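Local structure of membrane-fusion protein (Streptococcus pneumoniae, 5XU0) at residues V17-S22 against Q166-I171; L43-S48 against A139-S144. The protein probably serves as the membrane-fusion (adaptor) protein of a MacAB-like efflux pump, its six copies assembling into a channel-like conduit. The protein carries 2 engineered substitutions. All blocks are in the same frame, centred on the assembly; numbering follows the deposited sequence.

Contact 1 of 2, residues V17-S22 against Q166-I171; sequences VYFDAS and QVMVHI
Val-17 engages Val-169 through both of its backbone polar atoms. Val-17 N donates to Val-169 O at 2.8 Å in an almost straight bond, and Val-17 O accepts Val-169 N at 3.1 Å. The same oxygen also takes the amide of Met-168, with Met-168 N 2.8 Å from Val-17 O, and both donors lie in its carbonyl plane. The side chains of the two valines lie next to one another and point the same way, CG2 of Val-17 resting 3.4 Å from CB of Val-169.

One carbonyl holding two successive amides is the mark of a classic beta bulge. Across it the register slips by one residue, and Tyr-18 pairs with Val-167 as an antiparallel non-hydrogen-bonded pair. The bulge sits where strand 14-18, outermost in its sheet within this chain, joins strand 167-172 in the barrel-sandwich domain. Tyr-18 brings the CE1 corner of its ring obliquely against Val-167 CG2 at 3.4 Å, while Gln-166 O lies at the ring edge, near its plane. The phenol OH reaches further, bonding to Asn-156 O of the second subunit.

At Phe-19 the backbone bonds resume, Phe-19 N donating to Gln-166 O at 3.0 Å. The selenomethionine Met-168 comes in beside it: a bend at chi3 (-54°) places its CE 3.7 Å from Phe-19 CA, and CE also meets CD1 of the ring. Val-157, from a loop of the same chain, packs on Phe-19 as well. Beyond this point the chain turns away from 166-171, and Asp-20 OD1 accepts Ser-22 OG at 2.8 Å, approached from above the carboxylate plane. Lys-159 NZ of the second subunit is hydrogen-bonded to Ser-22 OG and makes a long, weak ion pair with Asp-20 OD2.

Contact 2 of 2, residues L43-S48 against A139-S144; sequences LVKYSS and AMTVLS. Engineered in segment 139-144: Met-140 (natural residue Thr).
Met-140 O is gripped by two groups of the facing strand: Tyr-46 N makes a hydrogen bond to it at 2.8 Å, the donor tilted 17° from the carbonyl plane, and Lys-45 CA adds a CA-H...O contact to Met-140 O at 3.3 Å. The same pattern recurs with the strands' roles exchanged at Val-44 O, which accepts Val-142 N at 3.1 Å and is also met by the CA-H of Thr-141. Leu-43 N, donating to Val-142 O at 2.9 Å, completes the backbone bonds.

Side chains then close in around this frame. Met-140, an engineered selenomethionine in place of the natural threonine, is bent at both chi2 and chi3; the latter (-77°) brings its CE over to Tyr-46 CB at 3.5 Å and to the carbonyl oxygen of Ser-47. The Tyr-46 ring has Met-140 O and Val-142 CG2 near its plane, at its edge. Val-44 and Val-142 stand side by side and point the same way, meeting CG2 to CG2 at 3.4 Å, and Ile-29 also packs on Val-44. The side chains of Lys-45 and Thr-141 cross, Lys-45 CD lying 3.6 Å from Thr-141 CG2, on the other side of the sheet from the valines. At the far end Leu-43 CD1 packs against the backbone and CB of Ser-144.

The two strands run antiparallel, at 163°, in the sheet 26-28, 42-46, 141-143. Helix 49-77 follows one strand and helix 109-138 precedes the other, the helical hairpin inserted into a barrel-sandwich domain that characterises membrane-fusion adaptors.

Overall arrangement
The two contacts show how a barrel-sandwich domain is built from sheets that face one another: contact 1 belongs to the sheet containing strands 14-18 and 167-172, contact 2 to the one containing strands 42-46 and 141-143. Their centres lie 11 Å apart, and side chains bridge the gap. Ile-171 CG2 packs on Leu-43 CD2 at 3.6 Å, and Met-168 CE lies 3.6 Å from Tyr-46 OH. That hydroxyl also comes 3.2 Å from Asp-20 N, a probable but weak hydrogen bond. In sequence, both segments of contact 2 fall between those of contact 1. Contact 1 reaches neighbouring subunits, whereas contact 2 touches no other chain of the assembly.

Contact 1 of 2, residues V17-S22 against Q166-I171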
ATOM      1  N   VAL B  17       6.657  16.190 -12.551  1.00 71.05           N
ATOM      2  CA  VAL B  17       5.618  16.432 -11.561  1.00 77.73           C
ATOM      3  C   VAL B  17       4.661  15.248 -11.636  1.00 81.42           C
ATOM      4  O   VAL B  17       4.054  14.970 -12.685  1.00 78.86           O
ATOM      5  CB  VAL B  17       4.913  17.791 -11.735  1.00 80.91           C
ATOM      6  CG1 VAL B  17       5.949  18.907 -11.835  1.00 68.97           C
ATOM      7  CG2 VAL B  17       3.950  17.833 -12.904  1.00 85.75           C
ATOM      8  N   TYR B  18       4.615  14.498 -10.541  1.00 84.63           N
ATOM      9  CA  TYR B  18       3.764  13.334 -10.363  1.00 82.00           C
ATOM     10  C   TYR B  18       2.510  13.739  -9.605  1.00 70.72           C
ATOM     11  O   TYR B  18       2.501  14.728  -8.868  1.00 83.07           O
ATOM     12  CB  TYR B  18       4.484  12.226  -9.583  1.00 82.71           C
ATOM     13  CG  TYR B  18       5.894  11.902 -10.040  1.00 90.70           C
ATOM     14  CD1 TYR B  18       6.120  11.037 -11.101  1.00 81.74           C
ATOM     15  CD2 TYR B  18       7.000  12.436  -9.388  1.00 82.20           C
ATOM     16  CE1 TYR B  18       7.405  10.724 -11.504  1.00 81.94           C
ATOM     17  CE2 TYR B  18       8.289  12.126  -9.789  1.00 89.47           C
ATOM     18  CZ  TYR B  18       8.486  11.272 -10.847  1.00 92.21           C
ATOM     19  OH  TYR B  18       9.768  10.961 -11.254  1.00 97.50           O
ATOM     20  N   PHE B  19       1.452  12.956  -9.783  1.00 74.18           N
ATOM     21  CA  PHE B  19       0.212  13.206  -9.064  1.00 84.94           C
ATOM     22  C   PHE B  19       0.428  13.074  -7.560  1.00 84.01           C
ATOM     23  O   PHE B  19       1.234  12.266  -7.091  1.00 86.35           O
ATOM     24  CB  PHE B  19      -0.872  12.234  -9.531  1.00 86.37           C
ATOM     25  CG  PHE B  19      -2.214  12.479  -8.907  1.00 90.39           C
ATOM     26  CD1 PHE B  19      -3.065  13.444  -9.420  1.00 90.37           C
ATOM     27  CD2 PHE B  19      -2.627  11.745  -7.807  1.00102.02           C
ATOM     28  CE1 PHE B  19      -4.301  13.673  -8.847  1.00 98.59           C
ATOM     29  CE2 PHE B  19      -3.861  11.968  -7.230  1.00109.24           C
ATOM     30  CZ  PHE B  19      -4.699  12.934  -7.752  1.00109.28           C
ATOM     31  N   ASP B  20      -0.303  13.887  -6.799  1.00 82.91           N
ATOM     32  CA  ASP B  20      -0.223  13.877  -5.339  1.00 88.44           C
ATOM     33  C   ASP B  20      -1.639  13.923  -4.784  1.00 85.75           C
ATOM     34  O   ASP B  20      -2.293  14.970  -4.834  1.00 88.62           O
ATOM     35  CB  ASP B  20       0.607  15.051  -4.822  1.00 76.52           C
ATOM     36  CG  ASP B  20       0.967  14.913  -3.353  1.00 84.79           C
ATOM     37  OD1 ASP B  20       0.374  14.054  -2.663  1.00 86.15           O
ATOM     38  OD2 ASP B  20       1.837  15.675  -2.884  1.00 88.94           O
ATOM     39  N   ALA B  21      -2.108  12.789  -4.256  1.00 84.36           N
ATOM     40  CA  ALA B  21      -3.446  12.722  -3.677  1.00 77.12           C
ATOM     41  C   ALA B  21      -3.578  13.612  -2.448  1.00 85.71           C
ATOM     42  O   ALA B  21      -4.655  14.164  -2.197  1.00 72.28           O
ATOM     43  CB  ALA B  21      -3.782  11.279  -3.315  1.00 78.48           C
ATOM     44  N   SER B  22      -2.500  13.761  -1.673  1.00 81.06           N
ATOM     45  CA  SER B  22      -2.530  14.596  -0.479  1.00 67.26           C
ATOM     46  C   SER B  22      -2.744  16.070  -0.795  1.00 81.96           C
ATOM     47  O   SER B  22      -2.962  16.859   0.131  1.00 88.12           O
ATOM     48  CB  SER B  22      -1.237  14.417   0.315  1.00 83.13           C
ATOM     49  OG  SER B  22      -0.205  15.245  -0.194  1.00 76.91           O
ATOM     50  N   GLN B 166       2.606   8.188 -11.059  1.00102.36           N
ATOM     51  CA  GLN B 166       1.867   8.737 -12.196  1.00 98.38           C
ATOM     52  C   GLN B 166       2.522  10.047 -12.622  1.00 97.33           C
ATOM     53  O   GLN B 166       2.280  11.097 -12.022  1.00 83.85           O
ATOM     54  CB  GLN B 166       0.399   8.940 -11.835  1.00 92.48           C
ATOM     55  CG  GLN B 166      -0.297   7.684 -11.332  1.00102.23           C
ATOM     56  CD  GLN B 166      -1.625   7.434 -12.023  1.00104.75           C
ATOM     57  OE1 GLN B 166      -2.690   7.656 -11.448  1.00106.54           O
ATOM     58  NE2 GLN B 166      -1.567   6.971 -13.266  1.00117.50           N
ATOM     59  N   VAL B 167       3.354   9.988 -13.660  1.00 99.34           N
ATOM     60  CA  VAL B 167       3.946  11.201 -14.214  1.00 88.51           C
ATOM     61  C   VAL B 167       2.841  12.022 -14.861  1.00 91.42           C
ATOM     62  O   VAL B 167       2.194  11.571 -15.813  1.00 85.20           O
ATOM     63  CB  VAL B 167       5.041  10.871 -15.235  1.00 93.06           C
ATOM     64  CG1 VAL B 167       5.583  12.156 -15.863  1.00 81.59           C
ATOM     65  CG2 VAL B 167       6.148  10.040 -14.608  1.00 75.45           C
HETATM   66  N   MSE B 168       2.624  13.231 -14.357  1.00 86.01           N
HETATM   67  CA  MSE B 168       1.603  14.084 -14.942  1.00 88.07           C
HETATM   68  C   MSE B 168       2.200  15.094 -15.908  1.00 95.45           C
HETATM   69  O   MSE B 168       1.620  15.348 -16.964  1.00 86.95           O
HETATM   70  CB  MSE B 168       0.802  14.795 -13.859  1.00100.17           C
HETATM   71  CG  MSE B 168      -0.581  14.203 -13.649  1.00119.53           C
HETATM   72 SE   MSE B 168      -1.801  15.498 -12.885  1.00249.82          SE
HETATM   73  CE  MSE B 168      -0.726  15.982 -11.348  1.00 74.37           C
ATOM     74  N   VAL B 169       3.354  15.674 -15.576  1.00 86.58           N
ATOM     75  CA  VAL B 169       4.010  16.590 -16.509  1.00 76.00           C
ATOM     76  C   VAL B 169       5.517  16.401 -16.426  1.00 85.08           C
ATOM     77  O   VAL B 169       6.085  16.363 -15.331  1.00 75.91           O
ATOM     78  CB  VAL B 169       3.620  18.061 -16.253  1.00 82.77           C
ATOM     79  CG1 VAL B 169       4.587  19.012 -16.930  1.00 87.33           C
ATOM     80  CG2 VAL B 169       2.228  18.321 -16.759  1.00 86.25           C
ATOM     81  N   HIS B 170       6.161  16.288 -17.587  1.00 83.45           N
ATOM     82  CA  HIS B 170       7.603  16.135 -17.697  1.00 76.99           C
ATOM     83  C   HIS B 170       8.151  17.235 -18.588  1.00 80.71           C
ATOM     84  O   HIS B 170       7.716  17.379 -19.741  1.00 86.81           O
ATOM     85  CB  HIS B 170       7.972  14.762 -18.261  1.00 82.15           C
ATOM     86  CG  HIS B 170       9.445  14.497 -18.286  1.00 88.41           C
ATOM     87  ND1 HIS B 170      10.004  13.484 -19.035  1.00 75.60           N
ATOM     88  CD2 HIS B 170      10.473  15.112 -17.654  1.00 84.97           C
ATOM     89  CE1 HIS B 170      11.314  13.486 -18.862  1.00 80.81           C
ATOM     90  NE2 HIS B 170      11.624  14.465 -18.030  1.00 84.13           N
ATOM     91  N   ILE B 171       9.099  18.004 -18.044  1.00 80.21           N
ATOM     92  CA  ILE B 171       9.707  19.139 -18.727  1.00 81.11           C
ATOM     93  C   ILE B 171      11.218  18.992 -18.615  1.00 85.13           C
ATOM     94  O   ILE B 171      11.730  18.418 -17.650  1.00 78.46           O
ATOM     95  CB  ILE B 171       9.237  20.494 -18.133  1.00 94.08           C
ATOM     96  CG1 ILE B 171       9.894  20.779 -16.781  1.00103.44           C
ATOM     97  CG2 ILE B 171       7.732  20.518 -17.968  1.00 86.41           C
ATOM     98  CD1 ILE B 171      11.264  21.418 -16.902  1.00 90.94           C
TER

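Contact 2 of 2, residues L43-S48 against A139-S144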
ATOM      1  N   LEU B  43       2.497  24.903 -13.631  1.00 87.54           N
ATOM      2  CA  LEU B  43       2.258  23.836 -14.599  1.00 79.71           C
ATOM      3  C   LEU B  43       1.140  22.880 -14.221  1.00 77.44           C
ATOM      4  O   LEU B  43       0.756  22.068 -15.064  1.00 84.44           O
ATOM      5  CB  LEU B  43       3.520  22.995 -14.846  1.00 77.71           C
ATOM      6  CG  LEU B  43       4.862  23.664 -15.094  1.00 79.92           C
ATOM      7  CD1 LEU B  43       5.510  23.858 -13.763  1.00 76.67           C
ATOM      8  CD2 LEU B  43       5.721  22.814 -16.009  1.00 98.72           C
ATOM      9  N   VAL B  44       0.646  22.904 -12.987  1.00 91.07           N
ATOM     10  CA  VAL B  44      -0.574  22.187 -12.625  1.00 91.31           C
ATOM     11  C   VAL B  44      -1.277  22.997 -11.548  1.00 88.82           C
ATOM     12  O   VAL B  44      -0.629  23.597 -10.684  1.00 83.31           O
ATOM     13  CB  VAL B  44      -0.320  20.740 -12.128  1.00 86.85           C
ATOM     14  CG1 VAL B  44       0.069  19.788 -13.259  1.00 77.27           C
ATOM     15  CG2 VAL B  44       0.720  20.720 -11.053  1.00 87.26           C
ATOM     16  N   LYS B  45      -2.605  23.011 -11.601  1.00 97.17           N
ATOM     17  CA  LYS B  45      -3.426  23.650 -10.581  1.00 82.44           C
ATOM     18  C   LYS B  45      -4.420  22.627 -10.056  1.00 89.79           C
ATOM     19  O   LYS B  45      -5.272  22.140 -10.809  1.00 84.83           O
ATOM     20  CB  LYS B  45      -4.152  24.878 -11.134  1.00 84.55           C
ATOM     21  CG  LYS B  45      -5.401  25.276 -10.348  1.00105.38           C
ATOM     22  CD  LYS B  45      -5.105  26.381  -9.343  1.00106.45           C
ATOM     23  CE  LYS B  45      -6.346  26.741  -8.542  1.00 88.42           C
ATOM     24  NZ  LYS B  45      -7.568  26.734  -9.394  1.00101.79           N
ATOM     25  N   TYR B  46      -4.293  22.285  -8.778  1.00 96.43           N
ATOM     26  CA  TYR B  46      -5.321  21.516  -8.101  1.00 95.19           C
ATOM     27  C   TYR B  46      -6.471  22.437  -7.692  1.00 98.04           C
ATOM     28  O   TYR B  46      -6.324  23.660  -7.622  1.00 87.39           O
ATOM     29  CB  TYR B  46      -4.749  20.809  -6.871  1.00 96.38           C
ATOM     30  CG  TYR B  46      -3.696  19.752  -7.147  1.00 94.84           C
ATOM     31  CD1 TYR B  46      -4.047  18.415  -7.298  1.00 94.82           C
ATOM     32  CD2 TYR B  46      -2.350  20.086  -7.225  1.00 94.49           C
ATOM     33  CE1 TYR B  46      -3.086  17.442  -7.537  1.00 91.26           C
ATOM     34  CE2 TYR B  46      -1.384  19.122  -7.463  1.00 92.15           C
ATOM     35  CZ  TYR B  46      -1.757  17.803  -7.617  1.00 86.15           C
ATOM     36  OH  TYR B  46      -0.798  16.843  -7.854  1.00 95.26           O
ATOM     37  N   SER B  47      -7.629  21.837  -7.420  1.00 97.26           N
ATOM     38  CA  SER B  47      -8.805  22.611  -7.038  1.00 89.92           C
ATOM     39  C   SER B  47      -8.624  23.180  -5.637  1.00 73.39           C
ATOM     40  O   SER B  47      -8.566  22.430  -4.659  1.00 93.97           O
ATOM     41  CB  SER B  47     -10.060  21.745  -7.101  1.00 97.11           C
ATOM     42  OG  SER B  47     -11.110  22.330  -6.349  1.00 82.01           O
ATOM     43  N   SER B  48      -8.570  24.509  -5.538  1.00 76.51           N
ATOM     44  CA  SER B  48      -8.191  25.202  -4.313  1.00 88.45           C
ATOM     45  C   SER B  48      -9.378  25.521  -3.398  1.00 91.13           C
ATOM     46  O   SER B  48      -9.264  26.413  -2.551  1.00 81.49           O
ATOM     47  CB  SER B  48      -7.443  26.489  -4.662  1.00 75.72           C
ATOM     48  OG  SER B  48      -8.073  27.162  -5.740  1.00 89.76           O
ATOM     49  N   ALA B 139       0.414  25.833  -2.287  1.00 88.35           N
ATOM     50  CA  ALA B 139       0.803  24.470  -2.647  1.00 92.09           C
ATOM     51  C   ALA B 139      -0.186  23.799  -3.593  1.00 91.16           C
ATOM     52  O   ALA B 139      -0.047  22.597  -3.852  1.00 90.37           O
ATOM     53  CB  ALA B 139       0.972  23.618  -1.388  1.00 80.65           C
HETATM   54  N   MSE B 140      -1.173  24.527  -4.107  1.00 94.46           N
HETATM   55  CA  MSE B 140      -2.156  23.960  -5.022  1.00 94.02           C
HETATM   56  C   MSE B 140      -1.805  24.327  -6.457  1.00 82.76           C
HETATM   57  O   MSE B 140      -2.548  24.026  -7.391  1.00 88.47           O
HETATM   58  CB  MSE B 140      -3.559  24.450  -4.669  1.00 92.77           C
HETATM   59  CG  MSE B 140      -3.943  24.176  -3.227  1.00 76.47           C
HETATM   60 SE   MSE B 140      -4.024  22.273  -2.847  1.00111.51          SE
HETATM   61  CE  MSE B 140      -5.736  21.934  -3.683  1.00 61.49           C
ATOM     62  N   THR B 141      -0.667  24.998  -6.614  1.00 68.68           N
ATOM     63  CA  THR B 141      -0.101  25.326  -7.918  1.00 91.13           C
ATOM     64  C   THR B 141       1.371  24.941  -7.883  1.00 91.17           C
ATOM     65  O   THR B 141       2.159  25.565  -7.167  1.00100.02           O
ATOM     66  CB  THR B 141      -0.259  26.814  -8.251  1.00 96.11           C
ATOM     67  OG1 THR B 141       0.303  27.608  -7.196  1.00 85.03           O
ATOM     68  CG2 THR B 141      -1.727  27.182  -8.438  1.00 80.83           C
ATOM     69  N   VAL B 142       1.740  23.920  -8.637  1.00 81.74           N
ATOM     70  CA  VAL B 142       3.129  23.487  -8.713  1.00 88.98           C
ATOM     71  C   VAL B 142       3.833  24.285  -9.802  1.00 82.05           C
ATOM     72  O   VAL B 142       3.294  24.483 -10.898  1.00 74.70           O
ATOM     73  CB  VAL B 142       3.216  21.970  -8.961  1.00 80.75           C
ATOM     74  CG1 VAL B 142       4.622  21.468  -8.708  1.00 78.99           C
ATOM     75  CG2 VAL B 142       2.240  21.243  -8.041  1.00 81.16           C
ATOM     76  N   LEU B 143       5.039  24.753  -9.491  1.00 71.73           N
ATOM     77  CA  LEU B 143       5.795  25.645 -10.357  1.00 81.59           C
ATOM     78  C   LEU B 143       7.016  24.934 -10.928  1.00 89.84           C
ATOM     79  O   LEU B 143       7.482  23.921 -10.399  1.00 98.23           O
ATOM     80  CB  LEU B 143       6.232  26.900  -9.594  1.00 90.49           C
ATOM     81  CG  LEU B 143       5.168  27.559  -8.719  1.00 79.35           C
ATOM     82  CD1 LEU B 143       5.763  28.742  -7.976  1.00 78.03           C
ATOM     83  CD2 LEU B 143       3.974  27.991  -9.557  1.00 66.96           C
ATOM     84  N   SER B 144       7.536  25.486 -12.022  1.00 83.88           N
ATOM     85  CA  SER B 144       8.660  24.882 -12.722  1.00 82.00           C
ATOM     86  C   SER B 144       9.968  25.284 -12.056  1.00 86.28           C
ATOM     87  O   SER B 144      10.113  26.402 -11.565  1.00 97.16           O
ATOM     88  CB  SER B 144       8.671  25.303 -14.191  1.00 88.72           C
ATOM     89  OG  SER B 144       9.967  25.175 -14.751  1.00100.33           O
TER